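Local coordinates for replication initiation and membrane attachment protein (Geobacillus stearothermophilus 10, PDB 5WTN), which probably acts in primosome assembly at the initiation of bacterial DNA replication, and forms a tetramer and a complex with a primosomal re-initiation protein, at residues Y46-W50 and Y107-P112; F144-S148 and D190-R194; R159-D163 and Y199-V205; K28-L32 and L43-M47. All coordinates share one frame. Residue numbers count along the deposited sequence, not the author numbering.

In the fold
Starting from the N terminus, interaction 4 comes first: helices 24-38 and 40-55 fold back on each other across a short turn. Interaction 1 begins on the same second helix, sharing Y46 and M47, and closes a much longer loop to strand 104-109, so the helical pair is tied to the N-terminal sheet; P112 then touches V29 and L30. Farther on, interactions 2 and 3 cross, their segments alternating in the order 144-148, 159-163, 190-194, 199-205. Interaction 2 ties together the outgoing and returning connections beside the N-terminal part, where F144 rests on V29. Interaction 3 anchors the returning chain at the C-terminal part, its centre about 40 Å from that of interaction 1.

Interaction 1. Residues Y46-W50 and Y107-P112; sequences YMTLW and YELRPP
In this helix-on-sheet contact, helix 46-50, part of helix 40-55, lies across strand 107-109, the end of a hairpin strand in the N-terminal domain. Helices followed by such a hairpin are consistent with a winged-helix fold. Build the first segment as regular alpha helix, with W50 N bonded to Y46 O at 3.0 Å. Run 107-109 extended and continue it, still extended, through R110, P111 and P112. The two axes cross almost perpendicularly, at -98°, with a closest approach of 9.8 Å; the nearest CA pair is W50 and L109 at 7.3 Å.

Y46 takes a t rotamer (chi1 -176°, chi2 87°), which carries its ring past L109, with CE1 3.6 Å from L109 CD2. Its hydroxyl donates a very short hydrogen bond, Y46 OH to R110 O at 2.3 Å, at the ring edge and just beyond the strand's end. P112 CD lies 3.8 Å from Y46 OH. L49, in the mt rotamer, points at the strand: its CB is 3.9 Å from L109 CD2, and its CD2 is 4.4 Å from CD2 of Y107, whose own hydroxyl bonds H63. W50 sends its indole away, toward R27 of the third subunit, so its backbone and CB meet the strand. L109, also mt, fills the space beneath the helix, placing CD1 3.4 Å from W50 N.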
# COMPACT_ATOMS: atom_id res chain seq x y z
N TYR A 46 9.76 -12.47 8.79
CA TYR A 46 8.83 -12.53 7.68
C TYR A 46 8.90 -11.20 6.93
O TYR A 46 8.89 -11.16 5.70
CB TYR A 46 7.42 -12.82 8.19
CG TYR A 46 6.40 -13.00 7.09
CD1 TYR A 46 6.19 -14.23 6.51
CD2 TYR A 46 5.64 -11.93 6.64
CE1 TYR A 46 5.26 -14.41 5.50
CE2 TYR A 46 4.70 -12.09 5.61
CZ TYR A 46 4.51 -13.34 5.05
OH TYR A 46 3.58 -13.54 4.04
N MET A 47 8.98 -10.11 7.69
CA MET A 47 9.14 -8.79 7.12
C MET A 47 10.44 -8.72 6.31
O MET A 47 10.44 -8.27 5.17
CB MET A 47 9.14 -7.72 8.21
CG MET A 47 7.82 -7.59 8.96
SD MET A 47 6.48 -7.02 7.90
CE MET A 47 5.87 -8.58 7.25
N THR A 48 11.53 -9.17 6.92
CA THR A 48 12.81 -9.21 6.25
C THR A 48 12.75 -10.07 4.97
O THR A 48 13.25 -9.66 3.91
CB THR A 48 13.94 -9.62 7.23
OG1 THR A 48 13.99 -8.67 8.31
CG2 THR A 48 15.28 -9.64 6.53
N LEU A 49 12.12 -11.24 5.02
CA LEU A 49 11.99 -12.05 3.82
C LEU A 49 11.22 -11.36 2.67
O LEU A 49 11.61 -11.41 1.51
CB LEU A 49 11.35 -13.38 4.17
CG LEU A 49 12.33 -14.32 4.87
CD1 LEU A 49 11.70 -15.67 5.17
CD2 LEU A 49 13.56 -14.47 4.00
N TRP A 50 10.14 -10.69 3.03
CA TRP A 50 9.32 -9.89 2.12
C TRP A 50 10.15 -8.75 1.52
O TRP A 50 10.09 -8.53 0.31
CB TRP A 50 8.10 -9.38 2.90
CG TRP A 50 7.14 -8.42 2.20
CD1 TRP A 50 7.17 -7.99 0.90
CD2 TRP A 50 6.00 -7.77 2.81
NE1 TRP A 50 6.12 -7.13 0.67
CE2 TRP A 50 5.39 -6.97 1.82
CE3 TRP A 50 5.43 -7.80 4.09
CZ2 TRP A 50 4.24 -6.20 2.08
CZ3 TRP A 50 4.29 -7.04 4.35
CH2 TRP A 50 3.71 -6.25 3.35
N TYR A 107 13.34 -19.96 -0.44
CA TYR A 107 12.36 -19.50 0.54
C TYR A 107 11.18 -18.93 -0.19
O TYR A 107 11.26 -17.84 -0.76
CB TYR A 107 12.98 -18.43 1.42
CG TYR A 107 13.99 -18.98 2.37
CD1 TYR A 107 13.79 -20.21 2.99
CD2 TYR A 107 15.16 -18.30 2.65
CE1 TYR A 107 14.72 -20.74 3.87
CE2 TYR A 107 16.11 -18.82 3.52
CZ TYR A 107 15.88 -20.05 4.13
OH TYR A 107 16.81 -20.58 5.00
N GLU A 108 10.07 -19.65 -0.18
CA GLU A 108 8.88 -19.26 -0.93
C GLU A 108 7.87 -18.62 0.01
O GLU A 108 7.24 -19.28 0.84
CB GLU A 108 8.33 -20.47 -1.70
CG GLU A 108 6.88 -20.41 -2.15
CD GLU A 108 6.65 -19.54 -3.38
OE1 GLU A 108 7.64 -19.02 -3.95
OE2 GLU A 108 5.47 -19.38 -3.78
N LEU A 109 7.72 -17.31 -0.10
CA LEU A 109 6.84 -16.59 0.83
C LEU A 109 5.37 -16.80 0.53
O LEU A 109 4.93 -16.72 -0.62
CB LEU A 109 7.14 -15.11 0.79
CG LEU A 109 8.25 -14.63 1.70
CD1 LEU A 109 8.37 -13.16 1.52
CD2 LEU A 109 7.88 -14.93 3.14
N ARG A 110 4.59 -17.02 1.57
CA ARG A 110 3.15 -17.16 1.40
C ARG A 110 2.44 -16.03 2.14
O ARG A 110 2.86 -15.60 3.21
CB ARG A 110 2.73 -18.52 1.92
CG ARG A 110 3.48 -19.66 1.24
CD ARG A 110 2.80 -20.99 1.52
NE ARG A 110 1.36 -20.87 1.31
CZ ARG A 110 0.70 -21.36 0.26
NH1 ARG A 110 1.35 -22.07 -0.68
NH2 ARG A 110 -0.60 -21.16 0.15
N PRO A 111 1.36 -15.52 1.54
CA PRO A 111 0.57 -14.45 2.19
C PRO A 111 -0.26 -15.02 3.33
O PRO A 111 -0.59 -16.21 3.32
CB PRO A 111 -0.34 -13.97 1.06
CG PRO A 111 0.42 -14.38 -0.20
CD PRO A 111 1.02 -15.69 0.12
N PRO A 112 -0.59 -14.19 4.32
CA PRO A 112 -1.40 -14.76 5.40
C PRO A 112 -2.80 -15.14 4.94
O PRO A 112 -3.21 -14.87 3.81
CB PRO A 112 -1.46 -13.63 6.44
CG PRO A 112 -1.00 -12.42 5.74
CD PRO A 112 -0.12 -12.83 4.61

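Interaction 2. Residues F144-S148 and D190-R194; sequences FARPS and DHIRR
Backbone hydrogen bonds hold these two segments side by side: R146 N donates to D190 O and D190 N to R146 O, each at 2.6 Å, while I192 N reaches F144 O at 2.7 Å with a nearly straight N-H...O angle of 175°. Beside them S148 OG donates to D190 OD1 at 2.9 Å. The segments run antiparallel with A145 opposite H191, a non-hydrogen-bonded pair whose CA atoms are only 4.0 Å apart. This is a single beta bridge between two irregular connections, where the chain leaving helix 134-143 meets the chain returning from beyond strand 165-169. F144 has already left helical phi/psi; A145 and R146 are extended. Two CA-H...O contacts accompany the bridge, H191 CA to F144 O at 3.3 Å and A145 CA to D190 O at 3.2 Å. Farther out, I192 (mm) sets CD1 3.3 Å from R146 CG and over one face of its guanidinium, next to V21 of the second subunit. H191 CD2 lies 3.9 Å from A145 CB; its NE2 bonds S141.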
# COMPACT_ATOMS: atom_id res chain seq x y z
N PHE A 144 -11.54 -6.40 11.93
CA PHE A 144 -11.47 -7.11 10.65
C PHE A 144 -12.85 -7.42 10.05
O PHE A 144 -12.98 -8.21 9.12
CB PHE A 144 -10.61 -8.36 10.75
CG PHE A 144 -9.14 -8.07 10.89
CD1 PHE A 144 -8.38 -7.70 9.78
CD2 PHE A 144 -8.51 -8.18 12.13
CE1 PHE A 144 -7.01 -7.43 9.90
CE2 PHE A 144 -7.14 -7.92 12.25
CZ PHE A 144 -6.38 -7.54 11.14
N ALA A 145 -13.89 -6.84 10.63
CA ALA A 145 -15.24 -7.09 10.13
C ALA A 145 -15.86 -5.84 9.51
O ALA A 145 -15.46 -4.71 9.80
CB ALA A 145 -16.14 -7.64 11.23
N ARG A 146 -16.86 -6.07 8.66
CA ARG A 146 -17.64 -4.99 8.06
C ARG A 146 -19.12 -5.33 8.13
O ARG A 146 -19.51 -6.49 7.95
CB ARG A 146 -17.21 -4.77 6.60
CG ARG A 146 -15.73 -4.49 6.43
CD ARG A 146 -15.38 -3.07 6.85
NE ARG A 146 -13.95 -2.79 6.68
CZ ARG A 146 -13.37 -2.60 5.50
NH1 ARG A 146 -14.08 -2.66 4.39
NH2 ARG A 146 -12.07 -2.34 5.44
N PRO A 147 -19.96 -4.33 8.39
CA PRO A 147 -21.41 -4.56 8.55
C PRO A 147 -22.02 -5.31 7.35
O PRO A 147 -21.69 -4.99 6.19
CB PRO A 147 -21.98 -3.14 8.66
CG PRO A 147 -20.91 -2.22 8.11
CD PRO A 147 -19.61 -2.90 8.45
N SER A 148 -22.89 -6.27 7.62
CA SER A 148 -23.41 -7.14 6.56
C SER A 148 -24.37 -6.40 5.63
O SER A 148 -24.61 -5.20 5.80
CB SER A 148 -24.11 -8.35 7.17
OG SER A 148 -23.48 -8.77 8.36
N ASP A 190 -19.60 -8.73 9.27
CA ASP A 190 -18.86 -9.91 8.80
C ASP A 190 -17.41 -9.67 8.36
O ASP A 190 -17.04 -8.56 7.99
CB ASP A 190 -19.65 -10.62 7.73
CG ASP A 190 -20.93 -11.16 8.27
OD1 ASP A 190 -21.41 -10.59 9.30
OD2 ASP A 190 -21.44 -12.15 7.69
N HIS A 191 -16.60 -10.73 8.40
CA HIS A 191 -15.15 -10.59 8.24
C HIS A 191 -14.68 -10.25 6.84
O HIS A 191 -15.19 -10.79 5.86
CB HIS A 191 -14.42 -11.84 8.72
CG HIS A 191 -14.43 -12.01 10.20
ND1 HIS A 191 -14.61 -13.24 10.81
CD2 HIS A 191 -14.29 -11.11 11.20
CE1 HIS A 191 -14.59 -13.08 12.12
NE2 HIS A 191 -14.39 -11.80 12.39
N ILE A 192 -13.69 -9.36 6.76
CA ILE A 192 -13.03 -9.02 5.51
C ILE A 192 -12.61 -10.30 4.81
O ILE A 192 -11.99 -11.18 5.43
CB ILE A 192 -11.74 -8.22 5.77
CG1 ILE A 192 -12.05 -6.91 6.48
CG2 ILE A 192 -10.99 -7.97 4.47
CD1 ILE A 192 -12.86 -5.97 5.68
N ARG A 193 -12.95 -10.42 3.53
CA ARG A 193 -12.67 -11.62 2.75
C ARG A 193 -12.39 -11.23 1.32
O ARG A 193 -12.66 -10.09 0.92
CB ARG A 193 -13.87 -12.57 2.80
CG ARG A 193 -15.06 -12.10 1.99
CD ARG A 193 -16.30 -12.90 2.35
NE ARG A 193 -17.41 -12.58 1.44
CZ ARG A 193 -18.68 -12.88 1.67
NH1 ARG A 193 -19.02 -13.49 2.80
NH2 ARG A 193 -19.61 -12.55 0.78
N ARG A 194 -11.89 -12.15 0.51
CA ARG A 194 -11.64 -11.82 -0.89
C ARG A 194 -12.72 -12.35 -1.83
O ARG A 194 -12.63 -13.48 -2.30
CB ARG A 194 -10.27 -12.36 -1.32
CG ARG A 194 -10.02 -13.81 -0.93
CD ARG A 194 -8.72 -14.32 -1.52
NE ARG A 194 -7.69 -14.51 -0.50
CZ ARG A 194 -6.85 -15.54 -0.47
NH1 ARG A 194 -6.92 -16.48 -1.39
NH2 ARG A 194 -5.94 -15.63 0.50

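Interaction 3. Residues R159-D163 and Y199-V205; sequences RSFSD and YVLDDGV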
# COMPACT_ATOMS: atom_id res chain seq x y z
N ARG A 159 -26.42 -5.14 -13.50
CA ARG A 159 -26.39 -5.66 -14.89
C ARG A 159 -25.34 -6.77 -15.08
O ARG A 159 -24.31 -6.81 -14.39
CB ARG A 159 -26.11 -4.55 -15.92
CG ARG A 159 -27.11 -3.40 -15.96
CD ARG A 159 -28.58 -3.87 -15.96
NE ARG A 159 -29.43 -2.94 -16.70
CZ ARG A 159 -29.85 -1.76 -16.23
NH1 ARG A 159 -29.50 -1.36 -15.01
NH2 ARG A 159 -30.62 -0.98 -16.99
N SER A 160 -25.64 -7.67 -16.02
CA SER A 160 -24.73 -8.74 -16.39
C SER A 160 -23.82 -8.29 -17.52
O SER A 160 -23.94 -7.17 -18.01
CB SER A 160 -25.53 -9.94 -16.87
OG SER A 160 -26.21 -9.64 -18.07
N PHE A 161 -22.90 -9.15 -17.93
CA PHE A 161 -21.95 -8.81 -18.97
C PHE A 161 -22.71 -8.65 -20.28
O PHE A 161 -22.46 -7.72 -21.04
CB PHE A 161 -20.91 -9.92 -19.10
CG PHE A 161 -19.69 -9.54 -19.90
CD1 PHE A 161 -18.53 -9.13 -19.26
CD2 PHE A 161 -19.70 -9.61 -21.28
CE1 PHE A 161 -17.39 -8.78 -19.99
CE2 PHE A 161 -18.57 -9.27 -22.02
CZ PHE A 161 -17.40 -8.85 -21.37
N SER A 162 -23.63 -9.58 -20.52
CA SER A 162 -24.38 -9.64 -21.77
C SER A 162 -25.36 -8.47 -21.90
O SER A 162 -25.68 -8.05 -23.01
CB SER A 162 -25.12 -10.96 -21.87
OG SER A 162 -25.74 -11.28 -20.64
N ASP A 163 -25.82 -7.95 -20.76
CA ASP A 163 -26.66 -6.76 -20.71
C ASP A 163 -25.95 -5.53 -21.26
O ASP A 163 -26.55 -4.73 -21.96
CB ASP A 163 -27.13 -6.48 -19.28
CG ASP A 163 -28.26 -7.42 -18.81
OD1 ASP A 163 -28.81 -8.17 -19.65
OD2 ASP A 163 -28.60 -7.40 -17.60
N TYR A 199 -17.95 -11.94 -13.23
CA TYR A 199 -18.94 -11.43 -14.15
C TYR A 199 -19.87 -12.60 -14.50
O TYR A 199 -19.49 -13.77 -14.33
CB TYR A 199 -18.30 -10.77 -15.39
CG TYR A 199 -17.60 -11.70 -16.36
CD1 TYR A 199 -18.31 -12.56 -17.17
CD2 TYR A 199 -16.22 -11.66 -16.50
CE1 TYR A 199 -17.67 -13.40 -18.07
CE2 TYR A 199 -15.57 -12.49 -17.41
CZ TYR A 199 -16.30 -13.36 -18.18
OH TYR A 199 -15.68 -14.20 -19.08
N VAL A 200 -21.09 -12.29 -14.95
CA VAL A 200 -22.01 -13.35 -15.35
C VAL A 200 -22.59 -13.06 -16.72
O VAL A 200 -22.62 -11.90 -17.14
CB VAL A 200 -23.17 -13.55 -14.35
CG1 VAL A 200 -22.69 -14.35 -13.15
CG2 VAL A 200 -23.75 -12.22 -13.93
N LEU A 201 -23.01 -14.12 -17.42
CA LEU A 201 -23.67 -13.97 -18.71
C LEU A 201 -25.05 -14.57 -18.60
O LEU A 201 -25.23 -15.61 -17.98
CB LEU A 201 -22.91 -14.68 -19.83
CG LEU A 201 -21.54 -14.20 -20.31
CD1 LEU A 201 -20.88 -15.30 -21.13
CD2 LEU A 201 -21.64 -12.92 -21.14
N ASP A 202 -26.04 -13.93 -19.21
CA ASP A 202 -27.40 -14.46 -19.22
C ASP A 202 -27.47 -15.75 -20.02
O ASP A 202 -26.99 -15.81 -21.16
CB ASP A 202 -28.38 -13.43 -19.78
CG ASP A 202 -29.73 -13.47 -19.10
OD1 ASP A 202 -29.79 -13.23 -17.88
OD2 ASP A 202 -30.74 -13.75 -19.79
N ASP A 203 -28.06 -16.79 -19.44
CA ASP A 203 -28.15 -18.08 -20.11
C ASP A 203 -28.78 -17.94 -21.49
O ASP A 203 -28.70 -18.85 -22.31
CB ASP A 203 -28.92 -19.09 -19.25
CG ASP A 203 -28.06 -19.71 -18.16
OD1 ASP A 203 -28.48 -20.72 -17.55
OD2 ASP A 203 -26.94 -19.19 -17.92
N GLY A 204 -29.37 -16.77 -21.75
CA GLY A 204 -29.97 -16.48 -23.03
C GLY A 204 -28.98 -16.20 -24.15
O GLY A 204 -29.36 -16.14 -25.32
N VAL A 205 -27.70 -16.03 -23.81
CA VAL A 205 -26.70 -15.83 -24.86
C VAL A 205 -26.52 -17.07 -25.75
O VAL A 205 -25.94 -16.99 -26.84
CB VAL A 205 -25.30 -15.41 -24.28
CG1 VAL A 205 -25.41 -14.14 -23.44
CG2 VAL A 205 -24.68 -16.53 -23.48
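F161 and Y199 bring their rings together. F161 is in a t rotamer (chi1 -166°) and Y199 in p (chi1 69°), so the two rings approach obliquely: centroids 5.0 Å apart, planes at 43°, with F161 CD1 over a face of the tyrosine and 4.0 Å from Y199 CG. The Y199 hydroxyl bonds D121 of the second subunit. L201, in mt, swings its isobutyl end back toward the helix, bringing CD2 to 3.7 Å from F161 CB.

Two serines supply the side-chain hydrogen bonding across the contact. S160 and S162 both adopt p, and their OG atoms lie 3.1 Å apart in a hydrogen bond. S162 OG also accepts from D202 N at 3.0 Å, almost in line at 172°. S162 CB meanwhile packs on V205 CG1 at 3.6 Å. D163, in m, turns back so that OD2 takes a weak bond from S160 N at 3.4 Å. One backbone bond completes the join, F161 N to V200 O at 2.9 Å.

S160 is the N-cap of helix 161-164, and the contact is the N-terminus of a short helix packed against a connection that is extended at V200 and L201 and makes a 3-10 turn at 203-205, where the chain re-enters the C-terminal part ahead of helix 208-217.

Interaction 4. Residues K28-L32 and L43-M47; sequences KVLTL and LALYM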
# COMPACT_ATOMS: atom_id res chain seq x y z
N LYS A 28 -1.29 -6.12 8.49
CA LYS A 28 -2.05 -5.94 9.71
C LYS A 28 -2.41 -7.29 10.30
O LYS A 28 -2.33 -7.51 11.51
CB LYS A 28 -3.31 -5.12 9.44
CG LYS A 28 -3.07 -3.83 8.68
CD LYS A 28 -4.22 -2.86 8.84
CE LYS A 28 -4.28 -1.86 7.69
NZ LYS A 28 -5.42 -0.92 7.82
N VAL A 29 -2.82 -8.21 9.43
CA VAL A 29 -3.15 -9.57 9.83
C VAL A 29 -1.92 -10.20 10.46
O VAL A 29 -2.02 -10.92 11.45
CB VAL A 29 -3.60 -10.42 8.63
CG1 VAL A 29 -3.72 -11.88 9.03
CG2 VAL A 29 -4.92 -9.90 8.08
N LEU A 30 -0.76 -9.92 9.87
CA LEU A 30 0.50 -10.39 10.42
C LEU A 30 0.77 -9.80 11.79
O LEU A 30 1.17 -10.50 12.71
CB LEU A 30 1.64 -10.03 9.50
CG LEU A 30 1.76 -10.98 8.31
CD1 LEU A 30 2.55 -10.26 7.23
CD2 LEU A 30 2.41 -12.29 8.71
N THR A 31 0.55 -8.52 11.92
CA THR A 31 0.88 -7.88 13.17
C THR A 31 -0.12 -8.17 14.26
O THR A 31 0.27 -8.29 15.42
CB THR A 31 1.00 -6.38 13.00
OG1 THR A 31 1.79 -6.11 11.84
CG2 THR A 31 1.67 -5.78 14.23
N LEU A 32 -1.41 -8.23 13.90
CA LEU A 32 -2.46 -8.39 14.91
C LEU A 32 -3.01 -9.78 15.15
O LEU A 32 -3.65 -10.01 16.17
CB LEU A 32 -3.60 -7.44 14.62
CG LEU A 32 -3.16 -6.00 14.35
CD1 LEU A 32 -4.39 -5.18 14.06
CD2 LEU A 32 -2.42 -5.45 15.55
N LEU A 43 7.84 -12.48 13.29
CA LEU A 43 7.26 -11.42 12.48
C LEU A 43 8.35 -10.66 11.72
O LEU A 43 8.20 -10.38 10.51
CB LEU A 43 6.41 -10.46 13.32
CG LEU A 43 5.74 -9.32 12.53
CD1 LEU A 43 4.52 -9.81 11.77
CD2 LEU A 43 5.36 -8.14 13.40
N ALA A 44 9.44 -10.33 12.41
CA ALA A 44 10.50 -9.58 11.75
C ALA A 44 11.16 -10.39 10.64
O ALA A 44 11.45 -9.85 9.57
CB ALA A 44 11.51 -9.09 12.72
N LEU A 45 11.39 -11.68 10.87
CA LEU A 45 11.96 -12.50 9.82
C LEU A 45 11.07 -12.50 8.58
O LEU A 45 11.56 -12.54 7.44
CB LEU A 45 12.18 -13.92 10.32
CG LEU A 45 12.68 -14.96 9.31
CD1 LEU A 45 13.98 -14.56 8.67
CD2 LEU A 45 12.83 -16.28 9.99
N TYR A 46 9.76 -12.47 8.79
CA TYR A 46 8.83 -12.53 7.68
C TYR A 46 8.90 -11.20 6.93
O TYR A 46 8.89 -11.16 5.70
CB TYR A 46 7.42 -12.82 8.19
CG TYR A 46 6.40 -13.00 7.09
CD1 TYR A 46 6.19 -14.23 6.51
CD2 TYR A 46 5.64 -11.93 6.64
CE1 TYR A 46 5.26 -14.41 5.50
CE2 TYR A 46 4.70 -12.09 5.61
CZ TYR A 46 4.51 -13.34 5.05
OH TYR A 46 3.58 -13.54 4.04
N MET A 47 8.98 -10.11 7.69
CA MET A 47 9.14 -8.79 7.12
C MET A 47 10.44 -8.72 6.31
O MET A 47 10.44 -8.27 5.17
CB MET A 47 9.14 -7.72 8.21
CG MET A 47 7.82 -7.59 8.96
SD MET A 47 6.48 -7.02 7.90
CE MET A 47 5.87 -8.58 7.25
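Both segments are helical and run nearly antiparallel, their N-to-C directions 161° apart. The axes stay 11.0 Å from each other at closest, fairly wide, and the nearest CA pair, L30 and L43, is 7.1 Å apart, so the gap is bridged by side chains and no hydrogen bond crosses it. On the first segment L32 N bonds K28 O at 2.7 Å, with a wider pi-type turn at 30-32; on the second, M47 N bonds L43 O at 2.9 Å.

L30 is the central wedge, pointing straight at the other helix. Its CB sits 3.7 Å from L43 CD1, and its CD1 reaches Y46 CE2 at 3.3 Å and M47 CE at 3.7 Å. This is the packing of an antiparallel helical hairpin, helices 24-38 and 40-55 joined by a very tight turn, in the N-terminal domain, after strand 13-17. L30 CD2 lies over the Y46 ring, 4.1 Å from its centroid and 24° off the normal, a CH-pi contact. The tyrosine hydroxyl goes elsewhere, to R110 O. L43 also reaches T31, its CD2 4.4 Å from T31 OG1, which itself bonds R27 O. T31 also packs against M47 of the third subunit, and K28 NZ forms a salt bridge with E54 of that subunit.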